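PDB 3PEF: 6-phosphogluconate dehydrogenase, NAD-binding, which binds NADP+ and probably acts as a beta-hydroxyacid dehydrogenase that interconverts succinic semialdehyde and gamma-hydroxybutyrate. Local coordinates for residues Val173-Met178 / Gln238-Leu243; Leu191-Gly196 / Arg224-Ala229; Asn19-Lys22 / Ser26-Ile29; Ala217-Leu222 / Glu276-Ile281. The protein carries 2 engineered substitutions. All coordinates share one frame; numbering follows the deposited sequence.

Contact 1 of 4, residues Val173-Met178 / Gln238-Leu243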
loop_
_atom_site.group_PDB
_atom_site.type_symbol
_atom_site.label_atom_id
_atom_site.label_comp_id
_atom_site.label_asym_id
_atom_site.label_seq_id
_atom_site.Cartn_x
_atom_site.Cartn_y
_atom_site.Cartn_z
ATOM N N VAL A 173 -11.803 -15.304 2.358
ATOM C CA VAL A 173 -10.921 -14.938 3.462
ATOM C C VAL A 173 -9.628 -15.719 3.400
ATOM O O VAL A 173 -8.524 -15.167 3.477
ATOM C CB VAL A 173 -11.598 -15.225 4.812
ATOM C CG1 VAL A 173 -10.562 -15.343 5.893
ATOM C CG2 VAL A 173 -12.622 -14.138 5.118
ATOM N N VAL A 174 -9.770 -17.030 3.268
ATOM C CA VAL A 174 -8.622 -17.916 3.262
ATOM C C VAL A 174 -7.700 -17.671 2.066
ATOM O O VAL A 174 -6.466 -17.682 2.197
ATOM C CB VAL A 174 -9.098 -19.383 3.327
ATOM C CG1 VAL A 174 -7.995 -20.331 2.939
ATOM C CG2 VAL A 174 -9.645 -19.685 4.742
ATOM N N ASN A 175 -8.283 -17.440 0.896
ATOM C CA ASN A 175 -7.449 -17.145 -0.277
ATOM C C ASN A 175 -6.761 -15.795 -0.228
ATOM O O ASN A 175 -5.696 -15.598 -0.813
ATOM C CB ASN A 175 -8.238 -17.273 -1.572
ATOM C CG ASN A 175 -8.007 -18.600 -2.225
ATOM O OD1 ASN A 175 -7.909 -19.616 -1.533
ATOM N ND2 ASN A 175 -7.867 -18.608 -3.548
ATOM N N MET A 176 -7.392 -14.858 0.466
ATOM C CA MET A 176 -6.814 -13.539 0.623
ATOM C C MET A 176 -5.499 -13.625 1.388
ATOM O O MET A 176 -4.508 -13.021 0.987
ATOM C CB MET A 176 -7.766 -12.607 1.363
ATOM C CG MET A 176 -7.271 -11.169 1.359
ATOM S SD MET A 176 -8.311 -10.131 2.414
ATOM C CE MET A 176 -7.752 -10.665 4.035
ATOM N N VAL A 177 -5.506 -14.379 2.487
ATOM C CA VAL A 177 -4.301 -14.614 3.281
ATOM C C VAL A 177 -3.222 -15.309 2.452
ATOM O O VAL A 177 -2.055 -14.942 2.495
ATOM C CB VAL A 177 -4.618 -15.489 4.510
ATOM C CG1 VAL A 177 -3.335 -15.873 5.220
ATOM C CG2 VAL A 177 -5.546 -14.734 5.460
ATOM N N MET A 178 -3.630 -16.311 1.687
ATOM C CA MET A 178 -2.706 -17.034 0.823
ATOM C C MET A 178 -2.072 -16.133 -0.249
ATOM O O MET A 178 -0.887 -16.268 -0.561
ATOM C CB MET A 178 -3.411 -18.211 0.160
ATOM C CG MET A 178 -2.461 -19.125 -0.640
ATOM S SD MET A 178 -3.322 -20.360 -1.633
ATOM C CE MET A 178 -4.164 -19.298 -2.825
ATOM N N GLN A 238 -5.661 -13.362 -8.693
ATOM C CA GLN A 238 -5.946 -11.922 -8.702
ATOM C C GLN A 238 -7.448 -11.661 -8.589
ATOM O O GLN A 238 -7.867 -10.724 -7.924
ATOM C CB GLN A 238 -5.372 -11.259 -9.967
ATOM C CG GLN A 238 -5.325 -9.723 -9.914
ATOM C CD GLN A 238 -6.584 -9.080 -10.472
ATOM O OE1 GLN A 238 -6.951 -9.310 -11.617
ATOM N NE2 GLN A 238 -7.243 -8.270 -9.666
ATOM N N LYS A 239 -8.246 -12.482 -9.268
ATOM C CA LYS A 239 -9.697 -12.384 -9.200
ATOM C C LYS A 239 -10.167 -12.603 -7.748
ATOM O O LYS A 239 -11.067 -11.920 -7.269
ATOM C CB LYS A 239 -10.352 -13.411 -10.147
ATOM C CG LYS A 239 -11.876 -13.561 -9.978
ATOM C CD LYS A 239 -12.263 -14.712 -9.042
ATOM C CE LYS A 239 -11.809 -16.046 -9.594
ATOM N NZ LYS A 239 -12.218 -17.214 -8.767
ATOM N N ASP A 240 -9.549 -13.552 -7.056
ATOM C CA ASP A 240 -9.911 -13.834 -5.667
ATOM C C ASP A 240 -9.594 -12.640 -4.770
ATOM O O ASP A 240 -10.389 -12.278 -3.913
ATOM C CB ASP A 240 -9.211 -15.095 -5.147
ATOM C CG ASP A 240 -9.812 -16.393 -5.712
ATOM O OD1 ASP A 240 -10.818 -16.357 -6.466
ATOM O OD2 ASP A 240 -9.259 -17.467 -5.399
ATOM N N LEU A 241 -8.441 -12.018 -4.984
ATOM C CA LEU A 241 -8.062 -10.835 -4.223
ATOM C C LEU A 241 -9.032 -9.681 -4.523
ATOM O O LEU A 241 -9.470 -8.961 -3.628
ATOM C CB LEU A 241 -6.623 -10.451 -4.564
ATOM C CG LEU A 241 -5.457 -10.803 -3.626
ATOM C CD1 LEU A 241 -5.831 -11.732 -2.453
ATOM C CD2 LEU A 241 -4.264 -11.342 -4.401
ATOM N N ARG A 242 -9.369 -9.512 -5.795
ATOM C CA ARG A 242 -10.390 -8.547 -6.198
ATOM C C ARG A 242 -11.653 -8.754 -5.374
ATOM O O ARG A 242 -12.189 -7.820 -4.788
ATOM C CB ARG A 242 -10.705 -8.758 -7.676
ATOM C CG ARG A 242 -11.796 -7.888 -8.294
ATOM C CD ARG A 242 -11.600 -7.955 -9.829
ATOM N NE ARG A 242 -12.164 -9.165 -10.353
ATOM C CZ ARG A 242 -11.716 -9.887 -11.381
ATOM N NH1 ARG A 242 -12.391 -10.973 -11.695
ATOM N NH2 ARG A 242 -10.628 -9.572 -12.084
ATOM N N LEU A 243 -12.117 -9.994 -5.316
ATOM C CA LEU A 243 -13.364 -10.292 -4.623
ATOM C C LEU A 243 -13.286 -10.110 -3.113
ATOM O O LEU A 243 -14.283 -9.733 -2.480
ATOM C CB LEU A 243 -13.837 -11.707 -4.957
ATOM C CG LEU A 243 -14.185 -11.957 -6.425
ATOM C CD1 LEU A 243 -14.555 -13.423 -6.553
ATOM C CD2 LEU A 243 -15.330 -11.042 -6.916
#
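The polar half of this buried helix crossing is carried by Asn-175 and Asp-240. Asn-175 ND2 lies 2.6 Å from Asp-240 OD2, but the N-H points well off the line to the oxygen (124°), so the bond is weak despite its shortness; the amide and carboxylate planes are turned 58° against each other. Asn-175 OD1 accepts from Lys-171, the predicted active-site lysine, so both ends of the amide are engaged; ND2 also bonds a glycerol, probably from the crystallisation liquor. The other carboxylate oxygen forms a salt bridge within its own helix: Lys-239 NZ is 2.8 Å from Asp-240 OD1. Lys-239 NZ in turn bonds the bound NADP+ and Thr-96 O. A chain of polar groups thus runs from the predicted catalytic lysine through Asn-175, Asp-240 and Lys-239 to the cofactor, with a weak link between Asn-175 and Asp-240.

The apolar half is a single methyl contact. Leu-241 CD1 sits 3.7 Å from Met-176 CA and 4.1 Å from Met-176 CG. With CG anti to the backbone N, the methionine chain leads off from there, and the two side chains cross at about a right angle.

The axes of segments 173-178 and 238-243, on helices 166-194 and 234-251, approach to 9.0 Å with their directions 119° apart; helix 256-270 packs on Leu-241 and Met-176, while Gly-188 of a second subunit touches Met-176.

Contact 2 of 4, residues Leu191-Gly196 / Arg224-Ala229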
loop_
_atom_site.group_PDB
_atom_site.type_symbol
_atom_site.label_atom_id
_atom_site.label_comp_id
_atom_site.label_asym_id
_atom_site.label_seq_id
_atom_site.Cartn_x
_atom_site.Cartn_y
_atom_site.Cartn_z
ATOM N N LEU A 191 14.362 -9.894 -2.401
ATOM C CA LEU A 191 15.232 -9.056 -1.577
ATOM C C LEU A 191 16.513 -9.819 -1.228
ATOM O O LEU A 191 17.614 -9.298 -1.365
ATOM C CB LEU A 191 14.510 -8.642 -0.287
ATOM C CG LEU A 191 15.294 -7.794 0.733
ATOM C CD1 LEU A 191 15.721 -6.428 0.163
ATOM C CD2 LEU A 191 14.467 -7.593 2.003
ATOM N N GLY A 192 16.358 -11.056 -0.759
ATOM C CA GLY A 192 17.499 -11.885 -0.410
ATOM C C GLY A 192 18.464 -12.061 -1.573
ATOM O O GLY A 192 19.683 -11.914 -1.416
ATOM N N GLU A 193 17.925 -12.378 -2.747
ATOM C CA GLU A 193 18.754 -12.490 -3.938
ATOM C C GLU A 193 19.561 -11.219 -4.192
ATOM O O GLU A 193 20.738 -11.284 -4.536
ATOM C CB GLU A 193 17.913 -12.820 -5.182
ATOM C CG GLU A 193 17.336 -14.229 -5.177
ATOM C CD GLU A 193 16.808 -14.679 -6.539
ATOM O OE1 GLU A 193 17.062 -13.980 -7.551
ATOM O OE2 GLU A 193 16.141 -15.741 -6.589
ATOM N N LYS A 194 18.928 -10.061 -4.049
ATOM C CA LYS A 194 19.621 -8.808 -4.341
ATOM C C LYS A 194 20.643 -8.456 -3.262
ATOM O O LYS A 194 21.572 -7.688 -3.515
ATOM C CB LYS A 194 18.640 -7.655 -4.572
ATOM C CG LYS A 194 18.019 -7.646 -5.962
ATOM C CD LYS A 194 17.261 -6.364 -6.228
ATOM C CE LYS A 194 16.439 -6.456 -7.517
ATOM N NZ LYS A 194 15.460 -7.604 -7.510
ATOM N N ALA A 195 20.476 -9.025 -2.073
ATOM C CA ALA A 195 21.441 -8.838 -0.990
ATOM C C ALA A 195 22.603 -9.832 -1.084
ATOM O O ALA A 195 23.507 -9.836 -0.248
ATOM C CB ALA A 195 20.751 -8.965 0.354
ATOM N N GLY A 196 22.576 -10.682 -2.103
ATOM C CA GLY A 196 23.634 -11.660 -2.289
ATOM C C GLY A 196 23.488 -12.957 -1.501
ATOM O O GLY A 196 24.439 -13.729 -1.403
ATOM N N ARG A 224 12.831 -21.227 -7.383
ATOM C CA ARG A 224 14.258 -21.442 -7.578
ATOM C C ARG A 224 14.557 -22.021 -8.963
ATOM O O ARG A 224 15.534 -21.638 -9.597
ATOM C CB ARG A 224 14.798 -22.387 -6.505
ATOM C CG ARG A 224 16.304 -22.579 -6.561
ATOM C CD ARG A 224 16.699 -23.863 -5.877
ATOM N NE ARG A 224 15.884 -24.966 -6.378
ATOM C CZ ARG A 224 15.166 -25.783 -5.610
ATOM N NH1 ARG A 224 15.172 -25.635 -4.288
ATOM N NH2 ARG A 224 14.447 -26.754 -6.167
ATOM N N ASP A 225 13.706 -22.937 -9.425
ATOM C CA ASP A 225 13.865 -23.576 -10.740
ATOM C C ASP A 225 13.251 -22.759 -11.886
ATOM O O ASP A 225 13.352 -23.135 -13.059
ATOM C CB ASP A 225 13.233 -24.974 -10.721
ATOM C CG ASP A 225 13.936 -25.919 -9.766
ATOM O OD1 ASP A 225 15.110 -25.640 -9.417
ATOM O OD2 ASP A 225 13.316 -26.935 -9.366
ATOM N N ARG A 226 12.610 -21.647 -11.549
ATOM C CA ARG A 226 11.946 -20.829 -12.552
ATOM C C ARG A 226 10.928 -21.657 -13.346
ATOM O O ARG A 226 10.734 -21.450 -14.542
ATOM C CB ARG A 226 12.979 -20.196 -13.498
ATOM C CG ARG A 226 14.021 -19.302 -12.809
ATOM C CD ARG A 226 13.485 -17.901 -12.496
ATOM N NE ARG A 226 13.816 -17.486 -11.130
ATOM C CZ ARG A 226 14.947 -16.881 -10.770
ATOM N NH1 ARG A 226 15.876 -16.605 -11.672
ATOM N NH2 ARG A 226 15.154 -16.557 -9.505
ATOM N N ASN A 227 10.278 -22.599 -12.673
ATOM C CA ASN A 227 9.184 -23.366 -13.268
ATOM C C ASN A 227 7.849 -22.792 -12.776
ATOM O O ASN A 227 7.526 -22.867 -11.587
ATOM C CB ASN A 227 9.324 -24.849 -12.894
ATOM C CG ASN A 227 8.136 -25.688 -13.340
ATOM O OD1 ASN A 227 7.219 -25.203 -14.004
ATOM N ND2 ASN A 227 8.154 -26.961 -12.977
ATOM N N PHE A 228 7.081 -22.205 -13.686
ATOM C CA PHE A 228 5.835 -21.546 -13.305
ATOM C C PHE A 228 4.644 -22.152 -14.036
ATOM O O PHE A 228 3.658 -21.464 -14.318
ATOM C CB PHE A 228 5.931 -20.042 -13.575
ATOM C CG PHE A 228 7.005 -19.360 -12.777
ATOM C CD1 PHE A 228 6.828 -19.124 -11.420
ATOM C CD2 PHE A 228 8.193 -18.972 -13.377
ATOM C CE1 PHE A 228 7.809 -18.508 -10.678
ATOM C CE2 PHE A 228 9.183 -18.360 -12.642
ATOM C CZ PHE A 228 8.989 -18.120 -11.288
ATOM N N ALA A 229 4.747 -23.438 -14.367
ATOM C CA ALA A 229 3.618 -24.135 -14.984
ATOM C C ALA A 229 2.414 -23.979 -14.056
ATOM O O ALA A 229 2.546 -24.125 -12.835
ATOM C CB ALA A 229 3.942 -25.612 -15.211
#
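A salt bridge between Glu-193 and Arg-226 is the direct link between these segments: Glu-193 OE2 stands 3.2 Å from Arg-226 NH2. The side chains reach for each other from opposite directions; the nearest CA atoms, those of Glu-193 and Arg-224, are 10.7 Å apart. Glu-193 goes out extended beyond CG, whereas Arg-226 is bent at chi2 (-80°) and again at chi3, which swings its guanidinium round to the acid. The carboxylate comes to the guanidinium edge near its plane, with the two planes 37° apart. Glu-286 also lies close, as a weak, long ion-pair partner of Arg-226 and a like-charged neighbour of Glu-193, which probably weakens the gain from the pair at this surface site.

Both charged residues belong to helix endings of the all-helical C-terminal domain. Helix 166-194 closes in a Schellman motif at Gly-196, whose positive phi turns the chain out of the last turn; Arg-226 has positive phi in the same role after helix 214-224. The bridge therefore ties the end of one helix to the turn that ends another.

Local polar bonds shape the second segment. Arg-224 NE meets Asp-225 OD1 at 3.2 Å, the oxygen lying in the guanidinium plane, and Arg-224 NH1 pairs with Asp-200 of helix 199-208. Asn-227 makes an Asx turn, its OD1 accepting from Ala-229 N at 3.1 Å in a nearly straight bond (171°).

Apolar cover comes from Phe-282, which touches the side chains of both Glu-193 and Arg-226.

Contact 3 of 4, residues Asn19-Lys22 / Ser26-Ile29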
loop_
_atom_site.group_PDB
_atom_site.type_symbol
_atom_site.label_atom_id
_atom_site.label_comp_id
_atom_site.label_asym_id
_atom_site.label_seq_id
_atom_site.Cartn_x
_atom_site.Cartn_y
_atom_site.Cartn_z
ATOM N N ASN A 19 -12.079 -38.099 -11.042
ATOM C CA ASN A 19 -12.204 -38.821 -9.775
ATOM C C ASN A 19 -13.599 -39.441 -9.612
ATOM O O ASN A 19 -13.731 -40.579 -9.164
ATOM C CB ASN A 19 -11.805 -37.926 -8.589
ATOM C CG ASN A 19 -10.287 -37.807 -8.443
ATOM O OD1 ASN A 19 -9.555 -38.654 -8.945
ATOM N ND2 ASN A 19 -9.814 -36.758 -7.760
ATOM N N LEU A 20 -14.639 -38.717 -10.009
ATOM C CA LEU A 20 -15.977 -39.295 -9.990
ATOM C C LEU A 20 -16.051 -40.450 -10.989
ATOM O O LEU A 20 -16.569 -41.514 -10.681
ATOM C CB LEU A 20 -17.050 -38.237 -10.302
ATOM C CG LEU A 20 -17.200 -37.064 -9.322
ATOM C CD1 LEU A 20 -18.253 -36.064 -9.809
ATOM C CD2 LEU A 20 -17.545 -37.551 -7.921
ATOM N N VAL A 21 -15.520 -40.247 -12.188
ATOM C CA VAL A 21 -15.490 -41.327 -13.172
ATOM C C VAL A 21 -14.639 -42.526 -12.700
ATOM O O VAL A 21 -15.061 -43.679 -12.818
ATOM C CB VAL A 21 -15.036 -40.837 -14.568
ATOM C CG1 VAL A 21 -14.925 -42.023 -15.530
ATOM C CG2 VAL A 21 -16.019 -39.787 -15.105
ATOM N N LYS A 22 -13.453 -42.266 -12.159
ATOM C CA LYS A 22 -12.626 -43.362 -11.643
ATOM C C LYS A 22 -13.331 -44.133 -10.524
ATOM O O LYS A 22 -13.088 -45.319 -10.333
ATOM C CB LYS A 22 -11.270 -42.857 -11.137
ATOM C CG LYS A 22 -10.081 -43.249 -12.018
ATOM C CD LYS A 22 -10.172 -42.664 -13.422
ATOM C CE LYS A 22 -9.162 -41.534 -13.633
ATOM N NZ LYS A 22 -7.750 -42.014 -13.675
ATOM N N SER A 26 -21.550 -42.678 -12.831
ATOM C CA SER A 26 -22.005 -42.379 -14.170
ATOM C C SER A 26 -22.035 -40.851 -14.271
ATOM O O SER A 26 -22.821 -40.210 -13.584
ATOM C CB SER A 26 -23.392 -42.996 -14.375
ATOM O OG SER A 26 -24.026 -42.477 -15.521
ATOM N N VAL A 27 -21.158 -40.269 -15.094
ATOM C CA VAL A 27 -20.972 -38.810 -15.114
ATOM C C VAL A 27 -21.301 -38.200 -16.490
ATOM O O VAL A 27 -20.783 -38.645 -17.525
ATOM C CB VAL A 27 -19.517 -38.414 -14.696
ATOM C CG1 VAL A 27 -19.384 -36.916 -14.551
ATOM C CG2 VAL A 27 -19.121 -39.084 -13.369
ATOM N N THR A 28 -22.184 -37.206 -16.482
ATOM C CA THR A 28 -22.562 -36.427 -17.670
ATOM C C THR A 28 -21.832 -35.089 -17.551
ATOM O O THR A 28 -21.907 -34.424 -16.512
ATOM C CB THR A 28 -24.104 -36.175 -17.729
ATOM O OG1 THR A 28 -24.805 -37.422 -17.811
ATOM C CG2 THR A 28 -24.485 -35.307 -18.925
ATOM N N ILE A 29 -21.096 -34.705 -18.590
ATOM C CA ILE A 29 -20.210 -33.550 -18.476
ATOM C C ILE A 29 -20.430 -32.539 -19.578
ATOM O O ILE A 29 -20.940 -32.876 -20.652
ATOM C CB ILE A 29 -18.727 -33.974 -18.487
ATOM C CG1 ILE A 29 -18.367 -34.602 -19.836
ATOM C CG2 ILE A 29 -18.450 -34.950 -17.327
ATOM C CD1 ILE A 29 -16.973 -35.201 -19.873
#
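Val-27 holds CG1 anti to its backbone N (chi1 -173°), leaving CG2 as the branch that meets the helix. Val-21 adopts nearly the same rotamer (176°), and its CG2, lying beside the backbone N, is the methyl that comes forward. The two CG2 atoms meet at 3.6 Å as the valine side chains pass each other at a slant, and Val-21 CG2 also reaches Val-27 CB at 3.8 Å. Leu-20 adds its first side-chain carbon: Leu-20 CB is 3.8 Å from Val-27 CG2. One methyl of the strand is thus shared by two consecutive helix residues, with no hydrogen bond between the segments.

This is the return half of a Rossmann beta-alpha-beta unit, in which strand 3-7, helix 11-22 and strand 26-30 follow one another and the helix packs against the parallel sheet. The glycine-rich turn between strand 3-7 and helix 11-22 receives NADP+, but the Val-27 side chain is about 14 Å from the nearest part of the cofactor.

The hydrophobic layer continues beyond the pair. Leu-20 lies on Phe-4 and Phe-6 of strand 3-7, the neighbouring strand, while Val-21 reaches Leu-40 of helix 38-42.

Contact 4 of 4, residues Ala217-Leu222 / Glu276-Ile281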
loop_
_atom_site.group_PDB
_atom_site.type_symbol
_atom_site.label_atom_id
_atom_site.label_comp_id
_atom_site.label_asym_id
_atom_site.label_seq_id
_atom_site.Cartn_x
_atom_site.Cartn_y
_atom_site.Cartn_z
ATOM N N ALA A 217 7.208 -24.398 0.754
ATOM C CA ALA A 217 8.152 -25.462 0.450
ATOM C C ALA A 217 8.045 -25.859 -1.024
ATOM O O ALA A 217 9.053 -25.971 -1.718
ATOM C CB ALA A 217 7.922 -26.667 1.372
ATOM N N LEU A 218 6.817 -26.064 -1.495
ATOM C CA LEU A 218 6.584 -26.394 -2.902
ATOM C C LEU A 218 6.928 -25.237 -3.851
ATOM O O LEU A 218 7.695 -25.408 -4.799
ATOM C CB LEU A 218 5.128 -26.837 -3.130
ATOM C CG LEU A 218 4.774 -27.047 -4.608
ATOM C CD1 LEU A 218 5.551 -28.242 -5.182
ATOM C CD2 LEU A 218 3.275 -27.228 -4.791
ATOM N N LYS A 219 6.363 -24.058 -3.601
ATOM C CA LYS A 219 6.555 -22.926 -4.505
ATOM C C LYS A 219 7.989 -22.389 -4.498
ATOM O O LYS A 219 8.502 -21.935 -5.534
ATOM C CB LYS A 219 5.556 -21.800 -4.185
ATOM C CG LYS A 219 4.091 -22.238 -4.261
ATOM C CD LYS A 219 3.675 -22.665 -5.689
ATOM C CE LYS A 219 2.157 -22.912 -5.721
ATOM N NZ LYS A 219 1.616 -23.468 -7.018
ATOM N N GLY A 220 8.623 -22.434 -3.325
ATOM C CA GLY A 220 9.985 -21.964 -3.166
ATOM C C GLY A 220 10.875 -22.736 -4.122
ATOM O O GLY A 220 11.715 -22.165 -4.800
ATOM N N GLY A 221 10.665 -24.038 -4.205
ATOM C CA GLY A 221 11.506 -24.871 -5.046
ATOM C C GLY A 221 11.274 -24.548 -6.512
ATOM O O GLY A 221 12.225 -24.394 -7.278
ATOM N N LEU A 222 10.003 -24.435 -6.902
ATOM C CA LEU A 222 9.669 -24.172 -8.295
ATOM C C LEU A 222 10.176 -22.805 -8.689
ATOM O O LEU A 222 10.646 -22.590 -9.802
ATOM C CB LEU A 222 8.163 -24.272 -8.514
ATOM C CG LEU A 222 7.603 -25.664 -8.257
ATOM C CD1 LEU A 222 6.079 -25.620 -8.270
ATOM C CD2 LEU A 222 8.150 -26.643 -9.315
ATOM N N GLU A 276 0.151 -18.258 -16.119
ATOM C CA GLU A 276 1.134 -19.084 -15.415
ATOM C C GLU A 276 0.689 -19.278 -13.958
ATOM O O GLU A 276 -0.356 -18.748 -13.550
ATOM C CB GLU A 276 2.518 -18.440 -15.491
ATOM C CG GLU A 276 3.015 -18.305 -16.940
ATOM C CD GLU A 276 4.316 -17.537 -17.045
ATOM O OE1 GLU A 276 4.780 -17.039 -16.006
ATOM O OE2 GLU A 276 4.872 -17.428 -18.164
ATOM N N ASP A 277 1.457 -20.036 -13.176
ATOM C CA ASP A 277 1.119 -20.208 -11.763
ATOM C C ASP A 277 1.121 -18.877 -11.027
ATOM O O ASP A 277 1.871 -17.968 -11.388
ATOM C CB ASP A 277 2.113 -21.130 -11.067
ATOM C CG ASP A 277 1.599 -21.603 -9.726
ATOM O OD1 ASP A 277 0.514 -22.226 -9.700
ATOM O OD2 ASP A 277 2.260 -21.330 -8.704
ATOM N N PHE A 278 0.316 -18.765 -9.970
ATOM C CA PHE A 278 0.285 -17.504 -9.238
ATOM C C PHE A 278 1.643 -17.167 -8.613
ATOM O O PHE A 278 1.932 -16.006 -8.354
ATOM C CB PHE A 278 -0.868 -17.443 -8.227
ATOM C CG PHE A 278 -0.649 -18.247 -6.976
ATOM C CD1 PHE A 278 -0.498 -19.617 -7.031
ATOM C CD2 PHE A 278 -0.636 -17.620 -5.731
ATOM C CE1 PHE A 278 -0.312 -20.357 -5.867
ATOM C CE2 PHE A 278 -0.462 -18.351 -4.569
ATOM C CZ PHE A 278 -0.303 -19.723 -4.640
ATOM N N SER A 279 2.497 -18.164 -8.416
ATOM C CA SER A 279 3.846 -17.879 -7.930
ATOM C C SER A 279 4.659 -17.085 -8.947
ATOM O O SER A 279 5.719 -16.567 -8.612
ATOM C CB SER A 279 4.593 -19.163 -7.556
ATOM O OG SER A 279 4.531 -20.100 -8.616
ATOM N N ALA A 280 4.163 -16.981 -10.182
ATOM C CA ALA A 280 4.837 -16.156 -11.187
ATOM C C ALA A 280 4.919 -14.675 -10.802
ATOM O O ALA A 280 5.670 -13.908 -11.409
ATOM C CB ALA A 280 4.190 -16.336 -12.588
ATOM N N ILE A 281 4.148 -14.263 -9.796
ATOM C CA ILE A 281 4.266 -12.893 -9.305
ATOM C C ILE A 281 5.730 -12.592 -8.955
ATOM O O ILE A 281 6.176 -11.443 -9.026
ATOM C CB ILE A 281 3.320 -12.607 -8.096
ATOM C CG1 ILE A 281 3.288 -11.111 -7.787
ATOM C CG2 ILE A 281 3.703 -13.453 -6.893
ATOM C CD1 ILE A 281 2.480 -10.711 -6.545
#
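An Asx turn at Asp-277, leading into the 3-10 segment 278-280 of the C-terminal helical domain, receives a lysine from helix 214-224 in this buried contact. Lys-219 forms a salt bridge to the turn's carboxylate: its NZ is 2.8 Å from Asp-277 OD2, arriving on the syn side and 30° out of the carboxylate plane. The same nitrogen lies 3.2 Å from Asp-277 OD1. The lysine and aspartate side chains approach from opposite directions; a bend at chi2 (-64°) starts the lysine on this course, and the rest of its chain runs straight.

Asp-277 OD2 is gripped by three donors. Besides the ammonium, Ser-279 N bonds it at 3.2 Å from above the carboxylate plane, closing the Asx turn, and the Ser-279 hydroxyl approaches its anti lone pair. Asp-277 OD1 accepts from the backbone nitrogens of Ala-231, an NADP+-binding residue, and Phe-232. With so many donors around it, the buried carboxylate is probably stabilised in its charged form, and it joins the helix to the loop beside the cofactor pocket.

Van der Waals contacts line the aliphatic part of the lysine. The Lys-219 and Phe-278 side chains cross at about a right angle, and Met-182 of helix 166-194 touches both. Lys-219 CD passes Ser-279 OG at 4.0 Å, while Lys-219 CE lies 3.6 Å from Phe-278 CE1, meeting the ring obliquely.

Contact 3 comes first along the chain and stands alone in the N-terminal Rossmann domain, its centre about 30 Å from the centres of contacts 1 and 4 and about 40 Å from that of contact 2. The other three lie in the C-terminal helical domain. Contacts 1 and 2 share helix 166-194, their centres about 23 Å apart, and contact 2 is nested within the loop closed by contact 1. Contact 4 alternates with both along the chain and joins them in space: Met-178 packs on Phe-278, and Phe-228 O probably accepts from Asp-277 N. The helical domain is thus knit together from the cofactor side to its outer surface.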